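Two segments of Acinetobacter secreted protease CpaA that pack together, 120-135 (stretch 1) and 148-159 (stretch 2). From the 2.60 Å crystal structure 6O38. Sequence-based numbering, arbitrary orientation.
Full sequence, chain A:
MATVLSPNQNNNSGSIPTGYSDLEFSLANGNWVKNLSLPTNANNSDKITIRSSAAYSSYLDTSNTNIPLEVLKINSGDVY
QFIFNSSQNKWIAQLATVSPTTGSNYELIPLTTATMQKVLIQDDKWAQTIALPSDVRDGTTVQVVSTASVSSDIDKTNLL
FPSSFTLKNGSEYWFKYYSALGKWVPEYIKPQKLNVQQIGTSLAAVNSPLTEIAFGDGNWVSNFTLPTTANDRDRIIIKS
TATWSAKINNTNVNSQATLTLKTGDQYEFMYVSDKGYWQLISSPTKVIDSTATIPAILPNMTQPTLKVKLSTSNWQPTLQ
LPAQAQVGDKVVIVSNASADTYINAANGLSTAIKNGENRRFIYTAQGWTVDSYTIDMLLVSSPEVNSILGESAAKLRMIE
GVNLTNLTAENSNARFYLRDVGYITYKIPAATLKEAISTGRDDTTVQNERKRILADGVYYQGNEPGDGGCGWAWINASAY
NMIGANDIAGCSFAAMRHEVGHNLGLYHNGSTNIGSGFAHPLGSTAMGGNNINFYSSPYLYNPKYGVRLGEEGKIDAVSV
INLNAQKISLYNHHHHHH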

ATOM      1  N   LEU A 120      26.770 -10.806 -14.116  1.00 63.23           N
ATOM      2  CA  LEU A 120      27.722 -11.089 -13.051  1.00 63.72           C
ATOM      3  C   LEU A 120      29.080 -10.512 -13.432  1.00 64.12           C
ATOM      4  O   LEU A 120      29.595 -10.793 -14.520  1.00 64.61           O
ATOM      5  CB  LEU A 120      27.778 -12.602 -12.798  1.00 64.50           C
ATOM      6  CG  LEU A 120      28.734 -13.318 -11.841  1.00 65.28           C
ATOM      7  CD1 LEU A 120      29.895 -13.898 -12.618  1.00 66.28           C
ATOM      8  CD2 LEU A 120      29.213 -12.427 -10.695  1.00 65.04           C
ATOM      9  N   ILE A 121      29.652  -9.708 -12.536  1.00 65.83           N
ATOM     10  CA  ILE A 121      30.932  -9.039 -12.749  1.00 66.22           C
ATOM     11  C   ILE A 121      31.984  -9.684 -11.857  1.00 67.24           C
ATOM     12  O   ILE A 121      31.759  -9.867 -10.654  1.00 67.31           O
ATOM     13  CB  ILE A 121      30.826  -7.531 -12.466  1.00 65.40           C
ATOM     14  CG1 ILE A 121      29.849  -6.872 -13.441  1.00 64.52           C
ATOM     15  CG2 ILE A 121      32.194  -6.872 -12.548  1.00 65.74           C
ATOM     16  CD1 ILE A 121      29.714  -5.382 -13.249  1.00 63.73           C
ATOM     17  N   GLN A 122      33.132 -10.022 -12.444  1.00 69.70           N
ATOM     18  CA  GLN A 122      34.232 -10.660 -11.735  1.00 70.88           C
ATOM     19  C   GLN A 122      35.530  -9.898 -11.973  1.00 71.22           C
ATOM     20  O   GLN A 122      35.608  -8.987 -12.802  1.00 70.72           O
ATOM     21  CB  GLN A 122      34.419 -12.116 -12.179  1.00 71.93           C
ATOM     22  CG  GLN A 122      33.150 -12.926 -12.242  1.00 71.81           C
ATOM     23  CD  GLN A 122      33.396 -14.359 -12.670  1.00 72.94           C
ATOM     24  OE1 GLN A 122      33.789 -14.619 -13.809  1.00 73.85           O
ATOM     25  NE2 GLN A 122      33.173 -15.296 -11.757  1.00 73.39           N
ATOM     26  N   ASP A 123      36.561 -10.297 -11.218  1.00 70.68           N
ATOM     27  CA  ASP A 123      37.891  -9.716 -11.387  1.00 71.09           C
ATOM     28  C   ASP A 123      38.385  -9.889 -12.817  1.00 71.35           C
ATOM     29  O   ASP A 123      38.953  -8.960 -13.404  1.00 71.21           O
ATOM     30  CB  ASP A 123      38.871 -10.346 -10.396  1.00 72.12           C
ATOM     31  CG  ASP A 123      38.813  -9.694  -9.026  1.00 72.14           C
ATOM     32  OD1 ASP A 123      38.273  -8.570  -8.931  1.00 71.28           O
ATOM     33  OD2 ASP A 123      39.305 -10.296  -8.050  1.00 73.03           O
ATOM     34  N   ASP A 124      38.155 -11.067 -13.401  1.00 72.19           N
ATOM     35  CA  ASP A 124      38.622 -11.395 -14.741  1.00 72.89           C
ATOM     36  C   ASP A 124      37.611 -11.049 -15.827  1.00 72.50           C
ATOM     37  O   ASP A 124      37.968 -11.072 -17.010  1.00 74.07           O
ATOM     38  CB  ASP A 124      38.975 -12.887 -14.818  1.00 74.86           C
ATOM     39  CG  ASP A 124      37.831 -13.780 -14.361  1.00 74.56           C
ATOM     40  OD1 ASP A 124      36.813 -13.241 -13.879  1.00 72.91           O
ATOM     41  OD2 ASP A 124      37.953 -15.024 -14.468  1.00 76.07           O
ATOM     42  N   LYS A 125      36.371 -10.724 -15.461  1.00 72.74           N
ATOM     43  CA  LYS A 125      35.342 -10.285 -16.410  1.00 72.15           C
ATOM     44  C   LYS A 125      34.761  -8.978 -15.878  1.00 70.51           C
ATOM     45  O   LYS A 125      33.765  -8.981 -15.147  1.00 69.89           O
ATOM     46  CB  LYS A 125      34.261 -11.348 -16.614  1.00 72.52           C
ATOM     47  CG  LYS A 125      34.796 -12.704 -17.043  1.00 74.58           C
ATOM     48  CD  LYS A 125      33.673 -13.688 -17.306  1.00 75.11           C
ATOM     49  CE  LYS A 125      34.171 -14.895 -18.072  1.00 77.65           C
ATOM     50  NZ  LYS A 125      33.043 -15.784 -18.449  1.00 78.18           N
ATOM     51  N   TRP A 126      35.374  -7.858 -16.258  1.00 69.29           N
ATOM     52  CA  TRP A 126      35.104  -6.577 -15.623  1.00 68.19           C
ATOM     53  C   TRP A 126      35.032  -5.480 -16.676  1.00 67.61           C
ATOM     54  O   TRP A 126      35.616  -5.590 -17.756  1.00 68.55           O
ATOM     55  CB  TRP A 126      36.181  -6.244 -14.577  1.00 68.50           C
ATOM     56  CG  TRP A 126      36.028  -4.898 -13.931  1.00 67.78           C
ATOM     57  CD1 TRP A 126      35.310  -4.601 -12.809  1.00 67.40           C
ATOM     58  CD2 TRP A 126      36.608  -3.665 -14.373  1.00 67.39           C
ATOM     59  NE1 TRP A 126      35.408  -3.259 -12.525  1.00 66.66           N
ATOM     60  CE2 TRP A 126      36.198  -2.663 -13.472  1.00 66.66           C
ATOM     61  CE3 TRP A 126      37.432  -3.312 -15.446  1.00 67.90           C
ATOM     62  CZ2 TRP A 126      36.587  -1.331 -13.611  1.00 66.06           C
ATOM     63  CZ3 TRP A 126      37.817  -1.991 -15.581  1.00 67.49           C
ATOM     64  CH2 TRP A 126      37.395  -1.018 -14.670  1.00 66.47           C
ATOM     65  N   ALA A 127      34.306  -4.415 -16.337  1.00 67.54           N
ATOM     66  CA  ALA A 127      34.235  -3.209 -17.147  1.00 67.07           C
ATOM     67  C   ALA A 127      33.915  -2.037 -16.233  1.00 65.91           C
ATOM     68  O   ALA A 127      33.197  -2.189 -15.241  1.00 65.38           O
ATOM     69  CB  ALA A 127      33.181  -3.326 -18.255  1.00 66.95           C
ATOM     70  N   GLN A 128      34.458  -0.865 -16.574  1.00 67.09           N
ATOM     71  CA  GLN A 128      34.250   0.321 -15.746  1.00 66.07           C
ATOM     72  C   GLN A 128      32.770   0.663 -15.634  1.00 64.95           C
ATOM     73  O   GLN A 128      32.262   0.922 -14.538  1.00 64.33           O
ATOM     74  CB  GLN A 128      35.033   1.504 -16.319  1.00 66.27           C
ATOM     75  CG  GLN A 128      34.874   2.805 -15.547  1.00 65.32           C
ATOM     76  CD  GLN A 128      35.589   2.781 -14.210  1.00 65.58           C
ATOM     77  OE1 GLN A 128      36.806   2.609 -14.149  1.00 66.61           O
ATOM     78  NE2 GLN A 128      34.835   2.955 -13.130  1.00 64.76           N
ATOM     79  N   THR A 129      32.062   0.665 -16.761  1.00 63.13           N
ATOM     80  CA  THR A 129      30.637   0.973 -16.784  1.00 62.22           C
ATOM     81  C   THR A 129      29.939  -0.028 -17.690  1.00 62.75           C
ATOM     82  O   THR A 129      30.295  -0.156 -18.865  1.00 63.56           O
ATOM     83  CB  THR A 129      30.382   2.403 -17.272  1.00 61.52           C
ATOM     84  OG1 THR A 129      31.134   3.325 -16.472  1.00 61.09           O
ATOM     85  CG2 THR A 129      28.903   2.744 -17.178  1.00 60.57           C
ATOM     86  N   ILE A 130      28.953  -0.732 -17.147  1.00 59.48           N
ATOM     87  CA  ILE A 130      28.141  -1.661 -17.921  1.00 59.94           C
ATOM     88  C   ILE A 130      26.786  -1.018 -18.169  1.00 59.11           C
ATOM     89  O   ILE A 130      26.261  -0.277 -17.331  1.00 58.08           O
ATOM     90  CB  ILE A 130      27.991  -3.027 -17.216  1.00 60.27           C
ATOM     91  CG1 ILE A 130      27.384  -2.854 -15.822  1.00 59.31           C
ATOM     92  CG2 ILE A 130      29.334  -3.735 -17.132  1.00 61.28           C
ATOM     93  CD1 ILE A 130      26.510  -4.012 -15.392  1.00 59.60           C
ATOM     94  N   ALA A 131      26.218  -1.293 -19.338  1.00 59.72           N
ATOM     95  CA  ALA A 131      24.949  -0.711 -19.749  1.00 59.16           C
ATOM     96  C   ALA A 131      23.952  -1.824 -20.031  1.00 59.55           C
ATOM     97  O   ALA A 131      24.264  -2.773 -20.756  1.00 60.99           O
ATOM     98  CB  ALA A 131      25.122   0.173 -20.986  1.00 59.79           C
ATOM     99  N   LEU A 132      22.770  -1.715 -19.442  1.00 57.74           N
ATOM    100  CA  LEU A 132      21.717  -2.658 -19.780  1.00 58.14           C
ATOM    101  C   LEU A 132      21.072  -2.256 -21.105  1.00 59.04           C
ATOM    102  O   LEU A 132      20.847  -1.067 -21.349  1.00 58.51           O
ATOM    103  CB  LEU A 132      20.659  -2.707 -18.681  1.00 57.51           C
ATOM    104  CG  LEU A 132      21.119  -3.187 -17.304  1.00 57.48           C
ATOM    105  CD1 LEU A 132      19.966  -3.151 -16.314  1.00 56.91           C
ATOM    106  CD2 LEU A 132      21.707  -4.587 -17.395  1.00 58.40           C
ATOM    107  N   PRO A 133      20.771  -3.215 -21.975  1.00 60.57           N
ATOM    108  CA  PRO A 133      20.167  -2.864 -23.263  1.00 61.85           C
ATOM    109  C   PRO A 133      18.730  -2.408 -23.086  1.00 60.95           C
ATOM    110  O   PRO A 133      17.995  -2.896 -22.224  1.00 60.11           O
ATOM    111  CB  PRO A 133      20.243  -4.172 -24.057  1.00 63.92           C
ATOM    112  CG  PRO A 133      20.210  -5.231 -23.012  1.00 63.29           C
ATOM    113  CD  PRO A 133      20.962  -4.667 -21.832  1.00 61.46           C
ATOM    114  N   SER A 134      18.332  -1.455 -23.918  1.00 64.87           N
ATOM    115  CA  SER A 134      16.960  -0.983 -23.923  1.00 64.34           C
ATOM    116  C   SER A 134      16.124  -1.791 -24.910  1.00 66.18           C
ATOM    117  O   SER A 134      16.644  -2.529 -25.750  1.00 67.98           O
ATOM    118  CB  SER A 134      16.905   0.504 -24.278  1.00 63.93           C
ATOM    119  OG  SER A 134      17.480   1.297 -23.257  1.00 62.18           O
ATOM    120  N   ASP A 135      14.806  -1.633 -24.799  1.00 69.26           N
ATOM    121  CA  ASP A 135      13.844  -2.246 -25.713  1.00 71.10           C
ATOM    122  C   ASP A 135      14.029  -3.761 -25.785  1.00 72.19           C
ATOM    123  O   ASP A 135      14.279  -4.347 -26.840  1.00 74.18           O
ATOM    124  CB  ASP A 135      13.958  -1.599 -27.091  1.00 72.85           C
ATOM    125  CG  ASP A 135      13.726  -0.107 -27.042  1.00 71.95           C
ATOM    126  OD1 ASP A 135      12.873   0.349 -26.251  1.00 70.57           O
ATOM    127  OD2 ASP A 135      14.443   0.618 -27.752  1.00 72.73           O
ATOM    128  N   ALA A 148      33.848  -8.711  -8.050  1.00 66.90           N
ATOM    129  CA  ALA A 148      35.161  -8.146  -8.310  1.00 67.43           C
ATOM    130  C   ALA A 148      35.606  -7.256  -7.153  1.00 67.62           C
ATOM    131  O   ALA A 148      34.796  -6.735  -6.382  1.00 67.20           O
ATOM    132  CB  ALA A 148      35.152  -7.344  -9.612  1.00 66.74           C
ATOM    133  N   SER A 149      36.924  -7.084  -7.041  1.00 69.23           N
ATOM    134  CA  SER A 149      37.494  -6.257  -5.987  1.00 69.38           C
ATOM    135  C   SER A 149      37.620  -4.793  -6.384  1.00 68.39           C
ATOM    136  O   SER A 149      37.719  -3.934  -5.501  1.00 68.22           O
ATOM    137  CB  SER A 149      38.871  -6.793  -5.582  1.00 70.75           C
ATOM    138  OG  SER A 149      39.779  -6.738  -6.668  1.00 71.09           O
ATOM    139  N   VAL A 150      37.618  -4.490  -7.679  1.00 67.70           N
ATOM    140  CA  VAL A 150      37.581  -3.117  -8.168  1.00 66.66           C
ATOM    141  C   VAL A 150      36.143  -2.802  -8.558  1.00 65.49           C
ATOM    142  O   VAL A 150      35.482  -3.607  -9.230  1.00 65.55           O
ATOM    143  CB  VAL A 150      38.552  -2.914  -9.346  1.00 66.82           C
ATOM    144  CG1 VAL A 150      37.910  -2.100 -10.459  1.00 65.65           C
ATOM    145  CG2 VAL A 150      39.833  -2.248  -8.864  1.00 67.29           C
ATOM    146  N   SER A 151      35.649  -1.648  -8.121  1.00 64.17           N
ATOM    147  CA  SER A 151      34.241  -1.321  -8.275  1.00 63.06           C
ATOM    148  C   SER A 151      33.930  -0.853  -9.695  1.00 62.25           C
ATOM    149  O   SER A 151      34.807  -0.415 -10.446  1.00 62.33           O
ATOM    150  CB  SER A 151      33.827  -0.248  -7.268  1.00 62.35           C
ATOM    151  OG  SER A 151      34.419   1.000  -7.581  1.00 61.82           O
ATOM    152  N   SER A 152      32.654  -0.957 -10.054  1.00 61.50           N
ATOM    153  CA  SER A 152      32.144  -0.498 -11.341  1.00 60.83           C
ATOM    154  C   SER A 152      30.761   0.101 -11.106  1.00 59.64           C
ATOM    155  O   SER A 152      30.313   0.242  -9.963  1.00 59.41           O
ATOM    156  CB  SER A 152      32.123  -1.643 -12.361  1.00 61.60           C
ATOM    157  OG  SER A 152      31.666  -2.848 -11.773  1.00 62.39           O
ATOM    158  N   ASP A 153      30.072   0.454 -12.189  1.00 59.05           N
ATOM    159  CA  ASP A 153      28.752   1.055 -12.072  1.00 57.98           C
ATOM    160  C   ASP A 153      27.943   0.767 -13.330  1.00 57.76           C
ATOM    161  O   ASP A 153      28.460   0.264 -14.330  1.00 58.38           O
ATOM    162  CB  ASP A 153      28.844   2.564 -11.808  1.00 57.21           C
ATOM    163  CG  ASP A 153      29.782   3.274 -12.766  1.00 57.49           C
ATOM    164  OD1 ASP A 153      30.145   2.684 -13.805  1.00 58.08           O
ATOM    165  OD2 ASP A 153      30.160   4.429 -12.475  1.00 57.35           O
ATOM    166  N   ILE A 154      26.656   1.099 -13.262  1.00 54.30           N
ATOM    167  CA  ILE A 154      25.701   0.854 -14.337  1.00 54.28           C
ATOM    168  C   ILE A 154      25.388   2.177 -15.021  1.00 53.70           C
ATOM    169  O   ILE A 154      25.175   3.195 -14.350  1.00 52.78           O
ATOM    170  CB  ILE A 154      24.416   0.198 -13.802  1.00 54.17           C
ATOM    171  CG1 ILE A 154      24.741  -1.119 -13.098  1.00 55.00           C
ATOM    172  CG2 ILE A 154      23.417  -0.030 -14.928  1.00 54.22           C
ATOM    173  CD1 ILE A 154      23.552  -1.751 -12.406  1.00 54.90           C
ATOM    174  N   ASP A 155      25.376   2.167 -16.354  1.00 54.21           N
ATOM    175  CA  ASP A 155      24.944   3.338 -17.107  1.00 53.61           C
ATOM    176  C   ASP A 155      23.512   3.694 -16.730  1.00 52.95           C
ATOM    177  O   ASP A 155      22.640   2.826 -16.639  1.00 53.21           O
ATOM    178  CB  ASP A 155      25.059   3.076 -18.612  1.00 54.43           C
ATOM    179  CG  ASP A 155      24.858   4.335 -19.451  1.00 54.26           C
ATOM    180  OD1 ASP A 155      23.922   5.115 -19.175  1.00 53.46           O
ATOM    181  OD2 ASP A 155      25.646   4.547 -20.394  1.00 55.04           O
ATOM    182  N   LYS A 156      23.272   4.986 -16.518  1.00 51.53           N
ATOM    183  CA  LYS A 156      22.024   5.473 -15.947  1.00 50.86           C
ATOM    184  C   LYS A 156      21.037   5.975 -16.993  1.00 50.90           C
ATOM    185  O   LYS A 156      19.945   6.416 -16.625  1.00 50.48           O
ATOM    186  CB  LYS A 156      22.318   6.589 -14.939  1.00 49.95           C
ATOM    187  CG  LYS A 156      23.394   6.227 -13.927  1.00 50.19           C
ATOM    188  CD  LYS A 156      23.426   7.211 -12.772  1.00 49.36           C
ATOM    189  CE  LYS A 156      24.790   7.236 -12.104  1.00 49.54           C
ATOM    190  NZ  LYS A 156      24.883   8.322 -11.087  1.00 48.84           N
ATOM    191  N   THR A 157      21.396   5.926 -18.279  1.00 52.05           N
ATOM    192  CA  THR A 157      20.550   6.510 -19.319  1.00 52.17           C
ATOM    193  C   THR A 157      19.161   5.880 -19.328  1.00 52.40           C
ATOM    194  O   THR A 157      18.146   6.588 -19.316  1.00 52.12           O
ATOM    195  CB  THR A 157      21.217   6.359 -20.687  1.00 53.19           C
ATOM    196  OG1 THR A 157      22.453   7.083 -20.699  1.00 53.20           O
ATOM    197  CG2 THR A 157      20.309   6.901 -21.781  1.00 53.85           C
ATOM    198  N   ASN A 158      19.093   4.549 -19.345  1.00 51.85           N
ATOM    199  CA  ASN A 158      17.825   3.839 -19.433  1.00 52.00           C
ATOM    200  C   ASN A 158      17.327   3.356 -18.076  1.00 51.29           C
ATOM    201  O   ASN A 158      16.478   2.459 -18.017  1.00 51.60           O
ATOM    202  CB  ASN A 158      17.942   2.664 -20.407  1.00 53.11           C
ATOM    203  CG  ASN A 158      19.061   1.706 -20.041  1.00 53.48           C
ATOM    204  OD1 ASN A 158      19.738   1.876 -19.028  1.00 52.91           O
ATOM    205  ND2 ASN A 158      19.261   0.690 -20.872  1.00 54.61           N
ATOM    206  N   LEU A 159      17.836   3.926 -16.989  1.00 49.80           N
ATOM    207  CA  LEU A 159      17.335   3.627 -15.657  1.00 49.42           C
ATOM    208  C   LEU A 159      16.273   4.644 -15.261  1.00 48.81           C
ATOM    209  O   LEU A 159      16.303   5.800 -15.691  1.00 48.50           O
ATOM    210  CB  LEU A 159      18.475   3.626 -14.637  1.00 49.14           C
ATOM    211  CG  LEU A 159      19.649   2.701 -14.961  1.00 49.84           C
ATOM    212  CD1 LEU A 159      20.675   2.711 -13.839  1.00 49.66           C
ATOM    213  CD2 LEU A 159      19.164   1.285 -15.232  1.00 50.58           C
TER

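Two segments that run side by side rarely fit along their whole length by one device, and this pair from the secreted protease CpaA shows how a short piece of sheet can be extended at both ends by side chains shaped to the gaps. The contact buries 850 Å², counting both sides.

At its centre lie two short parallel strands, inclined by 26°, in which T129 pairs with D153 and I130 with I154. The main-chain bonds alternate as a parallel pairing requires: D153 N donates to Q128 O at 3.2 Å, I130 N to D153 O at 3.0 Å, and D155 N to I130 O at 2.8 Å. Between these bonds the chains are close enough for CA-H...O contacts, I154 CA lying 3.2 Å from I130 O and T129 CA 3.4 Å from D153 O.

The two sides of this ribbon differ in character. On one, T129 and D153 face each other, and T129 OG1 donates to D153 OD1 at 2.9 Å, a bond available because the compact threonine carries its hydroxyl on the beta carbon. The same residue has an apolar branch, whose CG2 rests 3.7 Å from D155 N. On the other side are I130 and I154, both buried, with I130 CD1 meeting I154 CG1 at 4.1 Å; here branched aliphatic chains fill space without leaving a polar group unpaired. Next along, A131 CB meets D155 CB at 3.8 Å, and the buried L132 has much of its surface covered by the second stretch.

Toward the start of the contact, small residues pack against large ones. A148 is buried, and its methyl is a modest bump facing a shallow surface made by I121, W126 and the main chain of Q122: A148 CB lies 4.2 Å from I121 CG2, 4.2 Å from W126 CD1 and 3.5 Å from Q122 C. W126 reaches toward the second stretch with chi1 in the t rotamer and packs against V150, with W126 CZ2 3.5 Å from V150 CG1. S151 O sits at the ring edge, near its plane, 3.6 Å from W126 NE1. S152, buried and pointing toward the first stretch, packs closely, S152 CB lying 3.1 Å from A127 O and S152 OG 3.5 Å from I121 CD1.

The outer margin of this region is fastened by D123. Its carboxylate end comes nearer than its CA-to-CB direction suggests, and D123 OD1 accepts from S149 N at 2.8 Å, nearly straight at 166°, and from S149 OG at 3.3 Å. An exposed aspartate suits a place where main-chain and side-chain donors converge.

Beyond the strands, one asparagine takes over from the main-chain ladder. N158, within the type I turn from K156 to L159, points toward the first stretch and is buried there. N158 ND2 donates to L132 O at 2.4 Å, a very short distance, and to S134 OG at 3.0 Å. A single amide nitrogen thus bridges two acceptors. The general lesson is that backbone pairing sets the register, while side-chain size and polarity fill what it leaves open.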